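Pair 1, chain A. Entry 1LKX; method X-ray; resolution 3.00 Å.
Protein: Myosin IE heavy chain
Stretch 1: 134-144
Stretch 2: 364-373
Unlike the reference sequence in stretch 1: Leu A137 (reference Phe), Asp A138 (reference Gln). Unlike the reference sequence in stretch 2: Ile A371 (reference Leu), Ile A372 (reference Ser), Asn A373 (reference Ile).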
# COMPACT_ATOMS: atom_id res chain seq x y z
N LYS A 134 -1.11 -13.17 17.98
CA LYS A 134 0.35 -13.09 17.96
C LYS A 134 0.87 -13.33 16.55
O LYS A 134 1.83 -12.70 16.13
CB LYS A 134 0.94 -14.13 18.94
CG LYS A 134 2.46 -14.35 18.85
CD LYS A 134 3.26 -13.09 19.13
CE LYS A 134 4.76 -13.36 19.06
NZ LYS A 134 5.56 -12.08 19.07
N MET A 135 0.22 -14.24 15.83
CA MET A 135 0.61 -14.57 14.46
C MET A 135 0.30 -13.46 13.49
O MET A 135 1.16 -13.09 12.70
CB MET A 135 -0.09 -15.83 14.00
CG MET A 135 0.42 -17.09 14.66
SD MET A 135 -0.30 -18.50 13.85
CE MET A 135 -1.71 -18.85 14.96
N LEU A 136 -0.92 -12.94 13.53
CA LEU A 136 -1.27 -11.86 12.62
C LEU A 136 -0.27 -10.72 12.80
O LEU A 136 0.21 -10.15 11.83
CB LEU A 136 -2.69 -11.35 12.89
CG LEU A 136 -3.82 -12.34 12.66
CD1 LEU A 136 -5.14 -11.77 13.16
CD2 LEU A 136 -3.89 -12.68 11.19
N LEU A 137 0.05 -10.41 14.05
CA LEU A 137 0.99 -9.33 14.32
C LEU A 137 2.42 -9.62 13.86
O LEU A 137 3.06 -8.76 13.26
CB LEU A 137 0.99 -9.01 15.82
CG LEU A 137 -0.33 -8.45 16.35
CD1 LEU A 137 -0.19 -8.18 17.82
CD2 LEU A 137 -0.69 -7.18 15.60
N ASP A 138 2.93 -10.81 14.14
CA ASP A 138 4.28 -11.17 13.72
C ASP A 138 4.43 -11.20 12.20
O ASP A 138 5.55 -11.15 11.68
CB ASP A 138 4.67 -12.52 14.31
CG ASP A 138 5.17 -12.41 15.74
OD1 ASP A 138 4.77 -11.44 16.43
OD2 ASP A 138 5.96 -13.29 16.17
N SER A 139 3.32 -11.28 11.48
CA SER A 139 3.38 -11.30 10.03
C SER A 139 3.91 -9.96 9.49
O SER A 139 4.55 -9.92 8.44
CB SER A 139 1.99 -11.56 9.44
OG SER A 139 1.32 -10.33 9.20
N ASN A 140 3.65 -8.87 10.22
CA ASN A 140 4.12 -7.55 9.81
C ASN A 140 5.64 -7.44 9.73
O ASN A 140 6.19 -7.12 8.67
CB ASN A 140 3.57 -6.47 10.75
CG ASN A 140 2.17 -6.03 10.37
OD1 ASN A 140 1.96 -5.48 9.29
ND2 ASN A 140 1.21 -6.27 11.26
N PRO A 141 6.35 -7.70 10.84
CA PRO A 141 7.82 -7.61 10.84
C PRO A 141 8.43 -8.49 9.77
O PRO A 141 9.45 -8.15 9.18
CB PRO A 141 8.20 -8.10 12.23
CG PRO A 141 7.02 -7.70 13.06
CD PRO A 141 5.86 -8.08 12.17
N LEU A 142 7.78 -9.62 9.53
CA LEU A 142 8.22 -10.60 8.55
C LEU A 142 8.16 -10.03 7.12
O LEU A 142 9.17 -9.96 6.43
CB LEU A 142 7.34 -11.85 8.68
CG LEU A 142 7.92 -13.23 8.35
CD1 LEU A 142 7.82 -13.49 6.87
CD2 LEU A 142 9.35 -13.31 8.80
N LEU A 143 6.98 -9.62 6.69
CA LEU A 143 6.83 -9.05 5.36
C LEU A 143 7.61 -7.75 5.21
O LEU A 143 8.17 -7.48 4.15
CB LEU A 143 5.37 -8.77 5.06
CG LEU A 143 4.48 -10.00 4.95
CD1 LEU A 143 3.05 -9.57 4.70
CD2 LEU A 143 4.99 -10.90 3.83
N GLU A 144 7.64 -6.94 6.26
CA GLU A 144 8.35 -5.68 6.21
C GLU A 144 9.83 -5.90 5.87
O GLU A 144 10.42 -5.11 5.14
CB GLU A 144 8.21 -4.94 7.54
CG GLU A 144 7.76 -3.50 7.38
CD GLU A 144 6.89 -3.00 8.54
OE1 GLU A 144 5.72 -3.46 8.65
OE2 GLU A 144 7.37 -2.15 9.35
N LEU A 364 6.52 -16.42 0.08
CA LEU A 364 6.50 -16.10 1.48
C LEU A 364 5.10 -15.70 1.94
O LEU A 364 4.66 -16.14 2.99
CB LEU A 364 7.47 -14.96 1.75
CG LEU A 364 8.15 -14.91 3.12
CD1 LEU A 364 8.79 -13.54 3.32
CD2 LEU A 364 7.15 -15.17 4.22
N VAL A 365 4.39 -14.86 1.18
CA VAL A 365 3.05 -14.48 1.63
C VAL A 365 2.10 -15.67 1.65
O VAL A 365 1.44 -15.92 2.65
CB VAL A 365 2.41 -13.36 0.77
CG1 VAL A 365 3.28 -12.14 0.77
CG2 VAL A 365 2.21 -13.83 -0.62
N SER A 366 2.04 -16.43 0.56
CA SER A 366 1.15 -17.59 0.53
C SER A 366 1.55 -18.57 1.61
O SER A 366 0.71 -19.24 2.20
CB SER A 366 1.22 -18.27 -0.83
OG SER A 366 2.56 -18.55 -1.13
N LYS A 367 2.85 -18.65 1.89
CA LYS A 367 3.32 -19.57 2.92
C LYS A 367 2.71 -19.13 4.24
O LYS A 367 2.29 -19.95 5.04
CB LYS A 367 4.85 -19.54 3.00
CG LYS A 367 5.48 -20.86 3.44
CD LYS A 367 5.10 -21.21 4.87
CE LYS A 367 4.99 -22.73 5.06
NZ LYS A 367 6.23 -23.52 4.70
N ILE A 368 2.67 -17.83 4.46
CA ILE A 368 2.08 -17.31 5.68
C ILE A 368 0.58 -17.57 5.64
O ILE A 368 0.02 -18.13 6.58
CB ILE A 368 2.31 -15.80 5.80
CG1 ILE A 368 3.81 -15.52 5.97
CG2 ILE A 368 1.56 -15.25 7.00
CD1 ILE A 368 4.14 -14.06 6.10
N ASN A 369 -0.07 -17.18 4.55
CA ASN A 369 -1.51 -17.39 4.40
C ASN A 369 -1.90 -18.82 4.75
O ASN A 369 -3.02 -19.09 5.19
CB ASN A 369 -1.94 -17.08 2.97
CG ASN A 369 -2.04 -15.61 2.70
OD1 ASN A 369 -2.83 -14.90 3.33
ND2 ASN A 369 -1.25 -15.13 1.76
N THR A 370 -0.96 -19.74 4.55
CA THR A 370 -1.21 -21.14 4.85
C THR A 370 -1.44 -21.34 6.35
O THR A 370 -2.37 -22.04 6.75
CB THR A 370 -0.03 -22.01 4.40
OG1 THR A 370 -0.01 -22.05 2.98
CG2 THR A 370 -0.16 -23.41 4.93
N ILE A 371 -0.59 -20.72 7.17
CA ILE A 371 -0.71 -20.85 8.60
C ILE A 371 -1.78 -19.94 9.19
O ILE A 371 -2.36 -20.24 10.23
CB ILE A 371 0.63 -20.53 9.30
CG1 ILE A 371 1.63 -21.66 9.08
CG2 ILE A 371 0.42 -20.34 10.79
CD1 ILE A 371 2.40 -21.59 7.77
N ILE A 372 -2.06 -18.83 8.52
CA ILE A 372 -3.02 -17.86 9.04
C ILE A 372 -4.44 -17.90 8.52
O ILE A 372 -5.38 -17.69 9.27
CB ILE A 372 -2.49 -16.45 8.84
CG1 ILE A 372 -1.22 -16.27 9.66
CG2 ILE A 372 -3.51 -15.44 9.31
CD1 ILE A 372 -0.63 -14.88 9.53
N ASN A 373 -4.60 -18.17 7.23
CA ASN A 373 -5.93 -18.19 6.65
C ASN A 373 -6.82 -19.33 7.13
O ASN A 373 -6.47 -20.49 6.98
CB ASN A 373 -5.83 -18.25 5.14
CG ASN A 373 -7.16 -18.10 4.47
OD1 ASN A 373 -7.29 -18.34 3.28
ND2 ASN A 373 -8.17 -17.70 5.23

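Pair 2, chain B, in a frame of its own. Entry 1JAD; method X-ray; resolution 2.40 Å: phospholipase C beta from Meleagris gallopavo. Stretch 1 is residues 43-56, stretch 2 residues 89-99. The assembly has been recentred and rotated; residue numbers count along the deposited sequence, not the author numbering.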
# COMPACT_ATOMS: atom_id res chain seq x y z
N GLU B 43 25.66 1.08 -19.58
CA GLU B 43 26.82 1.71 -18.96
C GLU B 43 27.65 0.64 -18.24
O GLU B 43 28.88 0.64 -18.32
CB GLU B 43 26.37 2.77 -17.96
CG GLU B 43 25.61 3.92 -18.61
CD GLU B 43 25.04 4.90 -17.60
OE1 GLU B 43 25.83 5.43 -16.79
OE2 GLU B 43 23.81 5.14 -17.62
N LEU B 44 26.96 -0.26 -17.55
CA LEU B 44 27.62 -1.36 -16.85
C LEU B 44 28.34 -2.22 -17.89
O LEU B 44 29.44 -2.72 -17.64
CB LEU B 44 26.61 -2.24 -16.12
CG LEU B 44 25.94 -1.74 -14.84
CD1 LEU B 44 24.87 -2.74 -14.40
CD2 LEU B 44 26.99 -1.56 -13.75
N GLU B 45 27.71 -2.38 -19.04
CA GLU B 45 28.28 -3.17 -20.12
C GLU B 45 29.53 -2.48 -20.68
O GLU B 45 30.46 -3.14 -21.13
CB GLU B 45 27.26 -3.36 -21.23
CG GLU B 45 27.78 -4.16 -22.41
CD GLU B 45 26.79 -4.21 -23.55
OE1 GLU B 45 27.11 -4.81 -24.60
OE2 GLU B 45 25.68 -3.65 -23.40
N ARG B 46 29.54 -1.15 -20.65
CA ARG B 46 30.70 -0.42 -21.14
C ARG B 46 31.83 -0.65 -20.16
O ARG B 46 32.91 -1.11 -20.52
CB ARG B 46 30.42 1.07 -21.27
CG ARG B 46 29.35 1.45 -22.29
CD ARG B 46 29.50 2.91 -22.69
NE ARG B 46 28.46 3.39 -23.60
CZ ARG B 46 27.24 3.75 -23.23
NH1 ARG B 46 26.88 3.68 -21.95
NH2 ARG B 46 26.37 4.19 -24.14
N LYS B 47 31.57 -0.33 -18.89
CA LYS B 47 32.57 -0.52 -17.85
C LYS B 47 33.02 -1.98 -17.84
O LYS B 47 34.16 -2.29 -17.50
CB LYS B 47 31.99 -0.14 -16.49
CG LYS B 47 31.62 1.33 -16.39
CD LYS B 47 31.02 1.69 -15.04
CE LYS B 47 30.71 3.19 -14.98
NZ LYS B 47 29.81 3.61 -16.10
N GLY B 48 32.12 -2.88 -18.23
CA GLY B 48 32.47 -4.28 -18.27
C GLY B 48 33.47 -4.58 -19.38
O GLY B 48 34.43 -5.32 -19.18
N SER B 49 33.24 -4.01 -20.55
CA SER B 49 34.12 -4.23 -21.68
C SER B 49 35.46 -3.49 -21.51
O SER B 49 36.53 -4.07 -21.69
CB SER B 49 33.43 -3.81 -22.98
OG SER B 49 34.23 -4.16 -24.10
N LYS B 50 35.40 -2.20 -21.16
CA LYS B 50 36.62 -1.43 -20.95
C LYS B 50 37.53 -2.17 -20.00
O LYS B 50 38.73 -2.30 -20.25
CB LYS B 50 36.31 -0.05 -20.37
CG LYS B 50 35.88 1.01 -21.38
CD LYS B 50 37.03 1.41 -22.30
CE LYS B 50 36.62 2.56 -23.22
NZ LYS B 50 37.75 3.05 -24.08
N ARG B 51 36.96 -2.66 -18.91
CA ARG B 51 37.73 -3.39 -17.91
C ARG B 51 38.36 -4.66 -18.48
O ARG B 51 39.47 -5.02 -18.10
CB ARG B 51 36.87 -3.71 -16.69
CG ARG B 51 37.54 -4.62 -15.68
CD ARG B 51 38.94 -4.13 -15.33
NE ARG B 51 39.60 -4.98 -14.34
CZ ARG B 51 39.23 -5.07 -13.07
NH1 ARG B 51 38.20 -4.36 -12.63
NH2 ARG B 51 39.90 -5.86 -12.24
N ARG B 52 37.66 -5.35 -19.38
CA ARG B 52 38.22 -6.56 -19.96
C ARG B 52 39.35 -6.21 -20.93
O ARG B 52 40.39 -6.87 -20.97
CB ARG B 52 37.15 -7.39 -20.68
CG ARG B 52 37.75 -8.60 -21.38
CD ARG B 52 36.73 -9.62 -21.86
NE ARG B 52 35.74 -9.07 -22.78
CZ ARG B 52 34.95 -9.83 -23.54
NH1 ARG B 52 35.05 -11.16 -23.49
NH2 ARG B 52 34.06 -9.26 -24.35
N GLU B 53 39.12 -5.18 -21.73
CA GLU B 53 40.09 -4.70 -22.70
C GLU B 53 41.32 -4.27 -21.92
O GLU B 53 42.45 -4.63 -22.23
CB GLU B 53 39.48 -3.51 -23.45
CG GLU B 53 40.36 -2.87 -24.50
CD GLU B 53 39.68 -1.66 -25.13
OE1 GLU B 53 38.59 -1.82 -25.71
OE2 GLU B 53 40.24 -0.54 -25.04
N GLU B 54 41.06 -3.49 -20.88
CA GLU B 54 42.09 -2.96 -20.01
C GLU B 54 42.90 -4.06 -19.32
O GLU B 54 44.03 -3.84 -18.90
CB GLU B 54 41.41 -2.06 -18.98
CG GLU B 54 42.33 -1.23 -18.12
CD GLU B 54 41.55 -0.16 -17.39
OE1 GLU B 54 42.18 0.61 -16.63
OE2 GLU B 54 40.32 -0.09 -17.57
N LEU B 55 42.31 -5.25 -19.23
CA LEU B 55 42.97 -6.39 -18.61
C LEU B 55 43.87 -7.10 -19.62
O LEU B 55 44.90 -7.67 -19.25
CB LEU B 55 41.93 -7.38 -18.06
CG LEU B 55 42.43 -8.65 -17.36
CD1 LEU B 55 43.32 -8.28 -16.18
CD2 LEU B 55 41.25 -9.48 -16.88
N LEU B 56 43.48 -7.08 -20.89
CA LEU B 56 44.28 -7.71 -21.92
C LEU B 56 45.49 -6.83 -22.21
O LEU B 56 46.60 -7.32 -22.41
CB LEU B 56 43.46 -7.92 -23.20
CG LEU B 56 42.23 -8.81 -23.06
CD1 LEU B 56 41.58 -9.00 -24.42
CD2 LEU B 56 42.62 -10.16 -22.49
N HIS B 89 37.52 -14.32 -12.88
CA HIS B 89 37.10 -13.48 -11.77
C HIS B 89 36.38 -12.24 -12.26
O HIS B 89 35.38 -11.83 -11.68
CB HIS B 89 38.28 -13.10 -10.89
CG HIS B 89 38.76 -14.22 -10.01
ND1 HIS B 89 39.76 -14.07 -9.08
CD2 HIS B 89 38.36 -15.51 -9.93
CE1 HIS B 89 39.95 -15.22 -8.45
NE2 HIS B 89 39.11 -16.11 -8.94
N LEU B 90 36.89 -11.64 -13.33
CA LEU B 90 36.23 -10.45 -13.88
C LEU B 90 34.81 -10.82 -14.32
O LEU B 90 33.88 -10.03 -14.17
CB LEU B 90 36.99 -9.91 -15.09
CG LEU B 90 36.25 -8.75 -15.75
CD1 LEU B 90 36.09 -7.63 -14.74
CD2 LEU B 90 37.00 -8.28 -16.98
N GLY B 91 34.67 -12.02 -14.88
CA GLY B 91 33.36 -12.46 -15.32
C GLY B 91 32.43 -12.63 -14.14
O GLY B 91 31.27 -12.21 -14.17
N GLU B 92 32.95 -13.24 -13.08
CA GLU B 92 32.18 -13.49 -11.87
C GLU B 92 31.61 -12.21 -11.25
O GLU B 92 30.42 -12.16 -10.92
CB GLU B 92 33.03 -14.23 -10.82
CG GLU B 92 33.40 -15.67 -11.23
CD GLU B 92 34.26 -16.40 -10.19
OE1 GLU B 92 34.47 -17.62 -10.34
OE2 GLU B 92 34.74 -15.75 -9.23
N GLU B 93 32.43 -11.18 -11.10
CA GLU B 93 31.95 -9.95 -10.50
C GLU B 93 31.06 -9.19 -11.48
O GLU B 93 30.09 -8.54 -11.07
CB GLU B 93 33.13 -9.06 -10.06
CG GLU B 93 32.85 -8.16 -8.83
CD GLU B 93 31.62 -7.26 -8.97
OE1 GLU B 93 31.59 -6.40 -9.88
OE2 GLU B 93 30.67 -7.40 -8.15
N TYR B 94 31.38 -9.28 -12.77
CA TYR B 94 30.60 -8.59 -13.80
C TYR B 94 29.15 -9.07 -13.90
O TYR B 94 28.21 -8.26 -13.85
CB TYR B 94 31.27 -8.77 -15.17
CG TYR B 94 30.44 -8.26 -16.33
CD1 TYR B 94 30.12 -6.90 -16.45
CD2 TYR B 94 29.94 -9.14 -17.30
CE1 TYR B 94 29.31 -6.44 -17.49
CE2 TYR B 94 29.13 -8.68 -18.34
CZ TYR B 94 28.81 -7.33 -18.43
OH TYR B 94 27.97 -6.88 -19.43
N HIS B 95 28.95 -10.37 -14.05
CA HIS B 95 27.61 -10.90 -14.16
C HIS B 95 26.86 -10.75 -12.84
O HIS B 95 25.68 -10.38 -12.84
CB HIS B 95 27.67 -12.36 -14.60
CG HIS B 95 28.28 -12.53 -15.96
ND1 HIS B 95 27.68 -12.04 -17.10
CD2 HIS B 95 29.43 -13.12 -16.36
CE1 HIS B 95 28.45 -12.31 -18.14
NE2 HIS B 95 29.51 -12.96 -17.72
N ASP B 96 27.54 -11.01 -11.73
CA ASP B 96 26.92 -10.86 -10.41
C ASP B 96 26.40 -9.43 -10.31
O ASP B 96 25.31 -9.19 -9.78
CB ASP B 96 27.93 -11.11 -9.30
CG ASP B 96 27.39 -10.76 -7.91
OD1 ASP B 96 27.07 -9.57 -7.68
OD2 ASP B 96 27.28 -11.67 -7.06
N GLY B 97 27.18 -8.50 -10.84
CA GLY B 97 26.80 -7.09 -10.83
C GLY B 97 25.56 -6.83 -11.65
O GLY B 97 24.71 -6.03 -11.25
N ILE B 98 25.45 -7.48 -12.81
CA ILE B 98 24.29 -7.31 -13.67
C ILE B 98 23.10 -7.86 -12.89
O ILE B 98 22.01 -7.27 -12.89
CB ILE B 98 24.44 -8.10 -14.99
CG1 ILE B 98 25.67 -7.59 -15.77
CG2 ILE B 98 23.19 -7.94 -15.85
CD1 ILE B 98 25.59 -6.11 -16.16
N ARG B 99 23.31 -8.99 -12.23
CA ARG B 99 22.25 -9.62 -11.44
C ARG B 99 21.74 -8.63 -10.39
O ARG B 99 20.55 -8.34 -10.32
CB ARG B 99 22.78 -10.89 -10.75
CG ARG B 99 21.76 -11.62 -9.91
CD ARG B 99 22.38 -12.79 -9.17
NE ARG B 99 23.41 -12.37 -8.22
CZ ARG B 99 23.20 -11.64 -7.13
NH1 ARG B 99 21.98 -11.23 -6.83
NH2 ARG B 99 24.21 -11.32 -6.33

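Two antiparallel helices, their axes 10.8 Å apart at closest approach in both proteins, define the shared frame: the angle between directions is 170° in pair 1 and 176° in pair 2, and the central backbones superpose to 0.7 Å. No hydrogen bond crosses either contact, so shape and apolar packing must do the work.

The middle of the frame shows the clearest exchange. Ser A139 matches Gly B48, and Ile A368 matches Tyr B94. In pair 1 a small residue meets a branched one: Ser A139 CB lies 4.4 Å from Ile A368 CG2 and 4.2 Å from Ile A372 CD1, while Ser A139 OG turns back to donate to Leu A136 O at 2.9 Å, so its polar group is satisfied within its own helix. Pair 2 removes the side chain altogether and spends the space on a ring. Gly B48 CA sits 3.9 Å from Tyr B94 CE1, and a CB built there would stand 2.5 Å from that same CE1, a clash. The ring edge meets backbone, with Leu B44 O 3.7 Å from Tyr B94 CE1 and Glu B45 CA 3.8 Å from Tyr B94 OH.

At one end, Met A135 and Leu B44 both point toward the other helix, and their side-chain centres nearly coincide. Their closest side-chain partners differ: Met A135 SD lies 3.6 Å from Ile A371 CG2, a position that is Gly B97 in pair 2, whereas Leu B44 CD1 packs 3.9 Å from Ile B98 CD1; Met A135 meets Ile A372, the match of Ile B98, through its carbonyl, with Met A135 O 4.1 Å from Ile A372 CD1. Ile A372 CG2 also lies 3.4 Å from Leu A136 CD2. The match of Leu A136 is Glu B45, whose end leads away.

Toward the other end, Leu A142 corresponds to Arg B51 and Leu A364 to Leu B90. The leucines of pair 1 meet at 3.2 Å, Leu A142 CD1 to Leu A364 CD2, and Leu A142 CD1 also reaches Ile A368 CD1 at 3.8 Å. Pair 2 uses the aliphatic part of an arginine: Arg B51 CG is 3.5 Å from Leu B90 CD1, which also lies over one face of the guanidinium. Leu A143 packs its CD2 3.7 Å from Val A365 CG1, whereas the matching Arg B52 and Gly B91 make no such pair; Arg B52 CA lies 3.7 Å from Leu B90 CD2.

The rule is one of complementary volume: pair 1 spreads contact over several aliphatic side chains, while pair 2 concentrates it on Leu B90 and Tyr B94, with glycine making room for the ring.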